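Local coordinates for mitogen-activated protein kinase kinase kinase 15 (Homo sapiens, PDB 6V0M) that is a MAP kinase kinase kinase of apoptosis signalling, whose sterile alpha motif, the part described here, probably mediates complex formation among apoptosis signal-regulating kinases, at residues W10-G15 with K19-I24; E41-L46 with R55-V60. All blocks are in the same frame, centred on the assembly; numbering follows the deposited sequence.

Contact 1: W10-G15 with K19-I24; sequences WLRLQG and KTIEKI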
ATOM      1  N   TRP A  10       6.914  -5.044   1.804  1.00 30.44           N
ATOM      2  CA  TRP A  10       6.660  -4.076   0.729  1.00 29.73           C
ATOM      3  C   TRP A  10       6.359  -2.667   1.321  1.00 29.75           C
ATOM      4  O   TRP A  10       6.891  -1.669   0.845  1.00 29.17           O
ATOM      5  CB  TRP A  10       5.496  -4.553  -0.161  1.00 29.03           C
ATOM      6  CG  TRP A  10       5.187  -3.656  -1.333  1.00 32.29           C
ATOM      7  CD1 TRP A  10       5.674  -3.755  -2.567  1.00 35.47           C
ATOM      8  CD2 TRP A  10       4.316  -2.516  -1.335  1.00 29.33           C
ATOM      9  NE1 TRP A  10       5.118  -2.795  -3.400  1.00 30.69           N
ATOM     10  CE2 TRP A  10       4.309  -1.997  -2.645  1.00 29.58           C
ATOM     11  CE3 TRP A  10       3.491  -1.926  -0.367  1.00 27.46           C
ATOM     12  CZ2 TRP A  10       3.543  -0.898  -3.008  1.00 30.38           C
ATOM     13  CZ3 TRP A  10       2.758  -0.836  -0.721  1.00 31.24           C
ATOM     14  CH2 TRP A  10       2.777  -0.342  -2.056  1.00 29.76           C
ATOM     15  N   LEU A  11       5.559  -2.607   2.399  1.00 24.39           N
ATOM     16  CA  LEU A  11       5.242  -1.374   3.106  1.00 23.49           C
ATOM     17  C   LEU A  11       6.542  -0.727   3.645  1.00 29.13           C
ATOM     18  O   LEU A  11       6.716   0.480   3.510  1.00 29.18           O
ATOM     19  CB  LEU A  11       4.222  -1.594   4.240  1.00 27.47           C
ATOM     20  CG  LEU A  11       2.791  -1.893   3.797  1.00 25.26           C
ATOM     21  CD1 LEU A  11       1.958  -2.215   5.072  1.00 25.32           C
ATOM     22  CD2 LEU A  11       2.107  -0.750   3.046  1.00 27.90           C
ATOM     23  N   ARG A  12       7.427  -1.529   4.244  1.00 28.39           N
ATOM     24  CA  ARG A  12       8.689  -1.054   4.789  1.00 32.89           C
ATOM     25  C   ARG A  12       9.566  -0.528   3.673  1.00 31.70           C
ATOM     26  O   ARG A  12      10.227   0.447   3.858  1.00 38.90           O
ATOM     27  CB  ARG A  12       9.428  -2.142   5.557  1.00 39.44           C
ATOM     28  CG  ARG A  12       8.804  -2.453   6.934  1.00 47.77           C
ATOM     29  CD  ARG A  12       9.842  -2.893   7.960  1.00 59.42           C
ATOM     30  NE  ARG A  12       9.475  -4.174   8.568  1.00 61.52           N
ATOM     31  CZ  ARG A  12       9.708  -5.375   8.033  1.00 60.19           C
ATOM     32  NH1 ARG A  12      10.314  -5.504   6.841  1.00 58.39           N
ATOM     33  NH2 ARG A  12       9.313  -6.465   8.686  1.00 61.93           N
ATOM     34  N   LEU A  13       9.539  -1.182   2.508  1.00 35.51           N
ATOM     35  CA  LEU A  13      10.300  -0.729   1.327  1.00 38.70           C
ATOM     36  C   LEU A  13       9.816   0.668   0.840  1.00 39.08           C
ATOM     37  O   LEU A  13      10.579   1.430   0.275  1.00 40.34           O
ATOM     38  CB  LEU A  13      10.144  -1.741   0.202  1.00 45.40           C
ATOM     39  CG  LEU A  13      11.052  -1.670  -1.015  1.00 59.20           C
ATOM     40  CD1 LEU A  13      12.502  -1.924  -0.581  1.00 57.11           C
ATOM     41  CD2 LEU A  13      10.579  -2.657  -2.071  1.00 58.47           C
ATOM     42  N   GLN A  14       8.548   1.000   1.064  1.00 36.52           N
ATOM     43  CA  GLN A  14       7.996   2.321   0.746  1.00 35.37           C
ATOM     44  C   GLN A  14       8.206   3.318   1.908  1.00 33.23           C
ATOM     45  O   GLN A  14       7.701   4.452   1.866  1.00 33.99           O
ATOM     46  CB  GLN A  14       6.489   2.230   0.396  1.00 35.44           C
ATOM     47  CG  GLN A  14       6.050   1.105  -0.587  1.00 31.59           C
ATOM     48  CD  GLN A  14       6.943   0.914  -1.742  1.00 41.57           C
ATOM     49  OE1 GLN A  14       7.293   1.893  -2.375  1.00 41.60           O
ATOM     50  NE2 GLN A  14       7.343  -0.349  -2.045  1.00 44.81           N
ATOM     51  N   GLY A  15       8.877   2.883   2.981  1.00 37.07           N
ATOM     52  CA  GLY A  15       9.239   3.719   4.138  1.00 33.50           C
ATOM     53  C   GLY A  15       8.199   3.862   5.227  1.00 37.09           C
ATOM     54  O   GLY A  15       8.173   4.836   5.965  1.00 37.46           O
ATOM     55  N   LYS A  19       3.790   1.893  13.266  1.00 39.45           N
ATOM     56  CA  LYS A  19       2.404   2.199  13.604  1.00 40.02           C
ATOM     57  C   LYS A  19       1.517   2.213  12.392  1.00 35.65           C
ATOM     58  O   LYS A  19       0.381   1.750  12.425  1.00 34.48           O
ATOM     59  CB  LYS A  19       2.259   3.536  14.385  1.00 48.82           C
ATOM     60  CG  LYS A  19       3.031   3.614  15.685  1.00 54.54           C
ATOM     61  CD  LYS A  19       2.152   3.720  16.943  1.00 61.73           C
ATOM     62  CE  LYS A  19       1.542   2.385  17.347  1.00 62.34           C
ATOM     63  NZ  LYS A  19       0.237   2.549  18.045  1.00 65.70           N
ATOM     64  N   THR A  20       2.024   2.728  11.265  1.00 33.05           N
ATOM     65  CA  THR A  20       1.292   2.721  10.049  1.00 30.87           C
ATOM     66  C   THR A  20       1.062   1.320   9.510  1.00 29.28           C
ATOM     67  O   THR A  20      -0.048   1.015   9.009  1.00 24.23           O
ATOM     68  CB  THR A  20       1.926   3.592   8.961  1.00 36.64           C
ATOM     69  OG1 THR A  20       1.949   4.924   9.472  1.00 37.07           O
ATOM     70  CG2 THR A  20       1.083   3.522   7.671  1.00 38.06           C
ATOM     71  N   ILE A  21       2.107   0.494   9.608  1.00 27.16           N
ATOM     72  CA  ILE A  21       2.054  -0.880   9.189  1.00 26.16           C
ATOM     73  C   ILE A  21       0.942  -1.589  10.026  1.00 22.82           C
ATOM     74  O   ILE A  21       0.126  -2.357   9.473  1.00 22.41           O
ATOM     75  CB  ILE A  21       3.426  -1.558   9.294  1.00 28.75           C
ATOM     76  CG1 ILE A  21       4.360  -1.041   8.167  1.00 28.78           C
ATOM     77  CG2 ILE A  21       3.339  -3.092   9.293  1.00 29.98           C
ATOM     78  CD1 ILE A  21       5.776  -1.481   8.363  1.00 30.14           C
ATOM     79  N   GLU A  22       0.906  -1.317  11.315  1.00 26.05           N
ATOM     80  CA  GLU A  22      -0.130  -1.925  12.184  1.00 27.90           C
ATOM     81  C   GLU A  22      -1.538  -1.574  11.773  1.00 27.83           C
ATOM     82  O   GLU A  22      -2.412  -2.444  11.695  1.00 24.86           O
ATOM     83  CB  GLU A  22       0.089  -1.561  13.651  1.00 32.38           C
ATOM     84  CG  GLU A  22       1.263  -2.280  14.257  1.00 33.52           C
ATOM     85  CD  GLU A  22       1.612  -1.807  15.662  1.00 38.24           C
ATOM     86  OE1 GLU A  22       0.801  -1.047  16.241  1.00 35.47           O
ATOM     87  OE2 GLU A  22       2.680  -2.232  16.186  1.00 40.19           O
ATOM     88  N   LYS A  23      -1.747  -0.290  11.450  1.00 30.97           N
ATOM     89  CA  LYS A  23      -3.015   0.190  10.984  1.00 35.03           C
ATOM     90  C   LYS A  23      -3.488  -0.515   9.713  1.00 29.10           C
ATOM     91  O   LYS A  23      -4.671  -0.983   9.632  1.00 26.81           O
ATOM     92  CB  LYS A  23      -2.955   1.716  10.762  1.00 36.09           C
ATOM     93  CG  LYS A  23      -3.143   2.481  12.035  1.00 48.43           C
ATOM     94  CD  LYS A  23      -2.794   3.965  11.871  1.00 59.22           C
ATOM     95  CE  LYS A  23      -3.761   4.732  10.990  1.00 56.78           C
ATOM     96  NZ  LYS A  23      -3.121   6.030  10.581  1.00 58.95           N
ATOM     97  N   ILE A  24      -2.590  -0.630   8.717  1.00 27.09           N
ATOM     98  CA  ILE A  24      -2.947  -1.309   7.498  1.00 24.86           C
ATOM     99  C   ILE A  24      -3.258  -2.799   7.672  1.00 29.82           C
ATOM    100  O   ILE A  24      -4.257  -3.350   7.148  1.00 25.28           O
ATOM    101  CB  ILE A  24      -1.841  -1.068   6.447  1.00 27.16           C
ATOM    102  CG1 ILE A  24      -1.877   0.434   6.142  1.00 31.55           C
ATOM    103  CG2 ILE A  24      -2.149  -1.855   5.212  1.00 25.52           C
ATOM    104  CD1 ILE A  24      -0.740   0.911   5.232  1.00 30.26           C
TER
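Leu11 meets Ile21 and Ile24 where helix 4-13 packs against helix 18-26, the first two helices of the five-helix SAM domain. The two backbones come closest at Leu11 and Ile21, whose CA atoms are 6.9 Å apart. From Leu11, CB lies 4.0 Å from CG1 of Ile21, as the two side chains run past each other in opposite directions. CG then turns beside the backbone N, opposite the carbonyl carbon (chi1 -71°), and the branch divides the work. CD1 sits between the isoleucines, 4.1 Å from Ile21 CG1 and equally far from Ile24 CG2. CD2 meets Ile24 CD1 at 4.0 Å, the two side chains reaching for each other tip to tip, and also lies at the edge of the Trp10 ring, in its plane. Leu56 of helix 50-70 and Ala16 of the connecting loop close in on Leu11, so the leucine is buried. Beyond it, helix 4-13 ends in a Schellman motif at Gly15, which has positive phi. At the exposed margin the chain of Arg12 crosses Ile21 at about a right angle, its guanidinium held by a salt bridge to Asp9, and its CG lies 3.5 Å from Ile21 CD1.

Contact 2: E41-L46 with R55-V60; sequences EDLRYL and RLWSAV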
ATOM      1  N   GLU A  41      -8.372   7.655  -1.794  1.00 33.21           N
ATOM      2  CA  GLU A  41      -9.299   7.981  -0.709  1.00 38.42           C
ATOM      3  C   GLU A  41      -9.217   7.012   0.477  1.00 34.05           C
ATOM      4  O   GLU A  41      -9.344   7.419   1.644  1.00 33.52           O
ATOM      5  CB  GLU A  41     -10.735   8.073  -1.248  1.00 40.50           C
ATOM      6  CG  GLU A  41     -11.766   8.612  -0.267  1.00 44.16           C
ATOM      7  CD  GLU A  41     -12.312   7.611   0.779  1.00 44.48           C
ATOM      8  OE1 GLU A  41     -12.224   6.387   0.620  1.00 39.11           O
ATOM      9  OE2 GLU A  41     -12.726   8.072   1.842  1.00 44.05           O
ATOM     10  N   ASP A  42      -8.945   5.737   0.189  1.00 30.00           N
ATOM     11  CA  ASP A  42      -8.731   4.698   1.245  1.00 28.77           C
ATOM     12  C   ASP A  42      -7.533   5.081   2.063  1.00 31.09           C
ATOM     13  O   ASP A  42      -7.603   4.992   3.274  1.00 36.14           O
ATOM     14  CB  ASP A  42      -8.478   3.303   0.654  1.00 27.31           C
ATOM     15  CG  ASP A  42      -9.699   2.744  -0.055  1.00 29.54           C
ATOM     16  OD1 ASP A  42     -10.773   2.754   0.585  1.00 30.84           O
ATOM     17  OD2 ASP A  42      -9.601   2.315  -1.270  1.00 28.88           O
ATOM     18  N   LEU A  43      -6.449   5.512   1.390  1.00 29.32           N
ATOM     19  CA  LEU A  43      -5.229   5.925   2.102  1.00 28.90           C
ATOM     20  C   LEU A  43      -5.480   7.167   2.995  1.00 27.89           C
ATOM     21  O   LEU A  43      -5.025   7.205   4.125  1.00 30.09           O
ATOM     22  CB  LEU A  43      -4.096   6.198   1.135  1.00 33.12           C
ATOM     23  CG  LEU A  43      -3.700   5.052   0.206  1.00 35.05           C
ATOM     24  CD1 LEU A  43      -2.673   5.528  -0.807  1.00 42.05           C
ATOM     25  CD2 LEU A  43      -3.204   3.882   1.016  1.00 32.06           C
ATOM     26  N   ARG A  44      -6.231   8.146   2.477  1.00 29.06           N
ATOM     27  CA  ARG A  44      -6.602   9.322   3.252  1.00 31.47           C
ATOM     28  C   ARG A  44      -7.453   8.951   4.469  1.00 33.61           C
ATOM     29  O   ARG A  44      -7.282   9.494   5.575  1.00 33.92           O
ATOM     30  CB  ARG A  44      -7.277  10.363   2.388  1.00 35.41           C
ATOM     31  CG  ARG A  44      -6.346  10.857   1.257  1.00 40.77           C
ATOM     32  CD  ARG A  44      -6.362  12.327   0.928  1.00 47.26           C
ATOM     33  NE  ARG A  44      -4.984  12.870   0.786  1.00 60.53           N
ATOM     34  CZ  ARG A  44      -4.325  13.078  -0.365  1.00 67.91           C
ATOM     35  NH1 ARG A  44      -4.881  12.831  -1.547  1.00 66.66           N
ATOM     36  NH2 ARG A  44      -3.089  13.561  -0.330  1.00 67.50           N
ATOM     37  N   TYR A  45      -8.373   8.002   4.280  1.00 32.60           N
ATOM     38  CA  TYR A  45      -9.242   7.580   5.398  1.00 32.16           C
ATOM     39  C   TYR A  45      -8.397   6.910   6.488  1.00 30.81           C
ATOM     40  O   TYR A  45      -8.695   7.036   7.683  1.00 32.64           O
ATOM     41  CB  TYR A  45     -10.361   6.651   4.883  1.00 32.14           C
ATOM     42  CG  TYR A  45     -11.353   6.240   5.899  1.00 33.03           C
ATOM     43  CD1 TYR A  45     -12.377   7.093   6.281  1.00 38.07           C
ATOM     44  CD2 TYR A  45     -11.263   5.005   6.496  1.00 39.22           C
ATOM     45  CE1 TYR A  45     -13.324   6.700   7.257  1.00 43.49           C
ATOM     46  CE2 TYR A  45     -12.179   4.591   7.446  1.00 37.77           C
ATOM     47  CZ  TYR A  45     -13.209   5.438   7.809  1.00 38.99           C
ATOM     48  OH  TYR A  45     -14.084   5.028   8.772  1.00 50.39           O
ATOM     49  N   LEU A  46      -7.331   6.205   6.088  1.00 29.94           N
ATOM     50  CA  LEU A  46      -6.403   5.606   7.035  1.00 31.13           C
ATOM     51  C   LEU A  46      -5.569   6.635   7.758  1.00 32.11           C
ATOM     52  O   LEU A  46      -4.842   6.281   8.659  1.00 34.26           O
ATOM     53  CB  LEU A  46      -5.460   4.641   6.314  1.00 31.75           C
ATOM     54  CG  LEU A  46      -6.073   3.349   5.816  1.00 37.81           C
ATOM     55  CD1 LEU A  46      -5.198   2.810   4.692  1.00 40.40           C
ATOM     56  CD2 LEU A  46      -6.158   2.425   7.022  1.00 38.59           C
ATOM     57  N   ARG A  55       4.614   8.347  -1.710  1.00 30.35           N
ATOM     58  CA  ARG A  55       5.471   7.220  -2.065  1.00 35.61           C
ATOM     59  C   ARG A  55       4.723   5.978  -2.396  1.00 32.22           C
ATOM     60  O   ARG A  55       5.001   5.285  -3.402  1.00 31.78           O
ATOM     61  CB  ARG A  55       6.426   6.891  -0.864  1.00 38.72           C
ATOM     62  CG  ARG A  55       7.538   7.888  -0.860  1.00 41.88           C
ATOM     63  CD  ARG A  55       8.687   7.605   0.087  1.00 42.25           C
ATOM     64  NE  ARG A  55       8.208   7.248   1.364  1.00 48.32           N
ATOM     65  CZ  ARG A  55       8.100   8.034   2.412  1.00 36.70           C
ATOM     66  NH1 ARG A  55       8.389   9.343   2.431  1.00 32.58           N
ATOM     67  NH2 ARG A  55       7.609   7.493   3.477  1.00 38.22           N
ATOM     68  N   LEU A  56       3.784   5.626  -1.509  1.00 28.27           N
ATOM     69  CA  LEU A  56       3.024   4.437  -1.674  1.00 29.94           C
ATOM     70  C   LEU A  56       2.146   4.488  -2.946  1.00 25.30           C
ATOM     71  O   LEU A  56       2.134   3.538  -3.762  1.00 26.73           O
ATOM     72  CB  LEU A  56       2.215   4.219  -0.396  1.00 29.99           C
ATOM     73  CG  LEU A  56       1.683   2.829  -0.238  1.00 33.83           C
ATOM     74  CD1 LEU A  56       1.481   2.560   1.257  1.00 31.16           C
ATOM     75  CD2 LEU A  56       0.423   2.784  -1.053  1.00 32.28           C
ATOM     76  N   TRP A  57       1.449   5.606  -3.124  1.00 24.29           N
ATOM     77  CA  TRP A  57       0.601   5.740  -4.278  1.00 26.62           C
ATOM     78  C   TRP A  57       1.415   5.783  -5.580  1.00 28.26           C
ATOM     79  O   TRP A  57       0.961   5.292  -6.614  1.00 24.11           O
ATOM     80  CB  TRP A  57      -0.255   7.000  -4.159  1.00 28.24           C
ATOM     81  CG  TRP A  57      -1.229   7.108  -5.218  1.00 30.88           C
ATOM     82  CD1 TRP A  57      -1.261   8.024  -6.222  1.00 32.20           C
ATOM     83  CD2 TRP A  57      -2.355   6.237  -5.412  1.00 29.34           C
ATOM     84  NE1 TRP A  57      -2.310   7.762  -7.049  1.00 35.34           N
ATOM     85  CE2 TRP A  57      -3.022   6.687  -6.553  1.00 31.83           C
ATOM     86  CE3 TRP A  57      -2.852   5.141  -4.732  1.00 28.97           C
ATOM     87  CZ2 TRP A  57      -4.176   6.053  -7.034  1.00 36.74           C
ATOM     88  CZ3 TRP A  57      -4.050   4.556  -5.190  1.00 29.59           C
ATOM     89  CH2 TRP A  57      -4.664   5.007  -6.311  1.00 31.28           C
ATOM     90  N   SER A  58       2.591   6.396  -5.542  1.00 29.37           N
ATOM     91  CA  SER A  58       3.459   6.399  -6.731  1.00 28.57           C
ATOM     92  C   SER A  58       3.859   4.978  -7.117  1.00 26.42           C
ATOM     93  O   SER A  58       3.753   4.612  -8.323  1.00 26.94           O
ATOM     94  CB  SER A  58       4.719   7.263  -6.551  1.00 39.74           C
ATOM     95  OG  SER A  58       5.510   6.781  -5.507  1.00 45.35           O
ATOM     96  N   ALA A  59       4.205   4.143  -6.118  1.00 28.28           N
ATOM     97  CA  ALA A  59       4.514   2.717  -6.365  1.00 27.20           C
ATOM     98  C   ALA A  59       3.309   1.932  -6.947  1.00 28.52           C
ATOM     99  O   ALA A  59       3.434   1.233  -7.981  1.00 26.50           O
ATOM    100  CB  ALA A  59       5.086   1.972  -5.196  1.00 26.16           C
ATOM    101  N   VAL A  60       2.147   2.091  -6.316  1.00 21.58           N
ATOM    102  CA  VAL A  60       0.915   1.456  -6.762  1.00 21.74           C
ATOM    103  C   VAL A  60       0.591   1.910  -8.235  1.00 24.09           C
ATOM    104  O   VAL A  60       0.295   1.083  -9.115  1.00 25.49           O
ATOM    105  CB  VAL A  60      -0.214   1.783  -5.824  1.00 24.50           C
ATOM    106  CG1 VAL A  60      -1.550   1.350  -6.381  1.00 27.06           C
ATOM    107  CG2 VAL A  60       0.053   1.167  -4.443  1.00 25.90           C
TER
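Within residues 41-46, Leu43 makes the contact with Leu56 and Trp57 of helix 50-70. Ahead of it in sequence, Glu41 gives its carbonyl O to the N of Tyr45, 2.9 Å away, and Asp42 turns OD2 back to the backbone N of Thr39, just before the helix. Leu43 then starts its side chain toward residues 55-60. Its CG stands opposite the carbonyl carbon (chi1 -57°) and the chain runs on extended through chi2 (173°), which carries CD1 out to the far helix. This one methyl does the touching: it lies 3.9 Å from CE3 of Trp57, approaching the indole obliquely, and 4.1 Å from CD2 of Leu56. In the compact helical bundle of the SAM domain, this contact sets a short helix against the long C-terminal one, whose backbone stays 8.6 Å away, measured from the CA of Leu43 to the CA of Trp57. Leu53, one turn earlier on the long helix, together with Ile38 and Leu48 from loops, also packs on Leu43, while Leu56 continues to Trp10 of helix 4-13 and to Ile34. The segment closes at Leu46, whose N bonds to Asp42 O. Within the long helix, Arg55 O accepts both Ala59 N and, at 2.6 Å, Ser58 OG, which stands above the carbonyl plane on the same face as that amide.

The two contacts follow one another along the chain: contact 1 joins helices 4-13 and 18-26 and is complete before contact 2 brings helix 40-45 to helix 50-70. Their centres are about 11 Å apart in this single small domain, and polar bonds probably tie them together at two points. Lys23 NZ lies 2.6 Å from Leu46 O, linking helix 18-26 to segment 41-46, and Arg55 NE lies 2.9 Å from Gln14 O, just past helix 4-13. Helix 50-70, one side of contact 2, also covers contact 1, so one apolar core runs through the bundle.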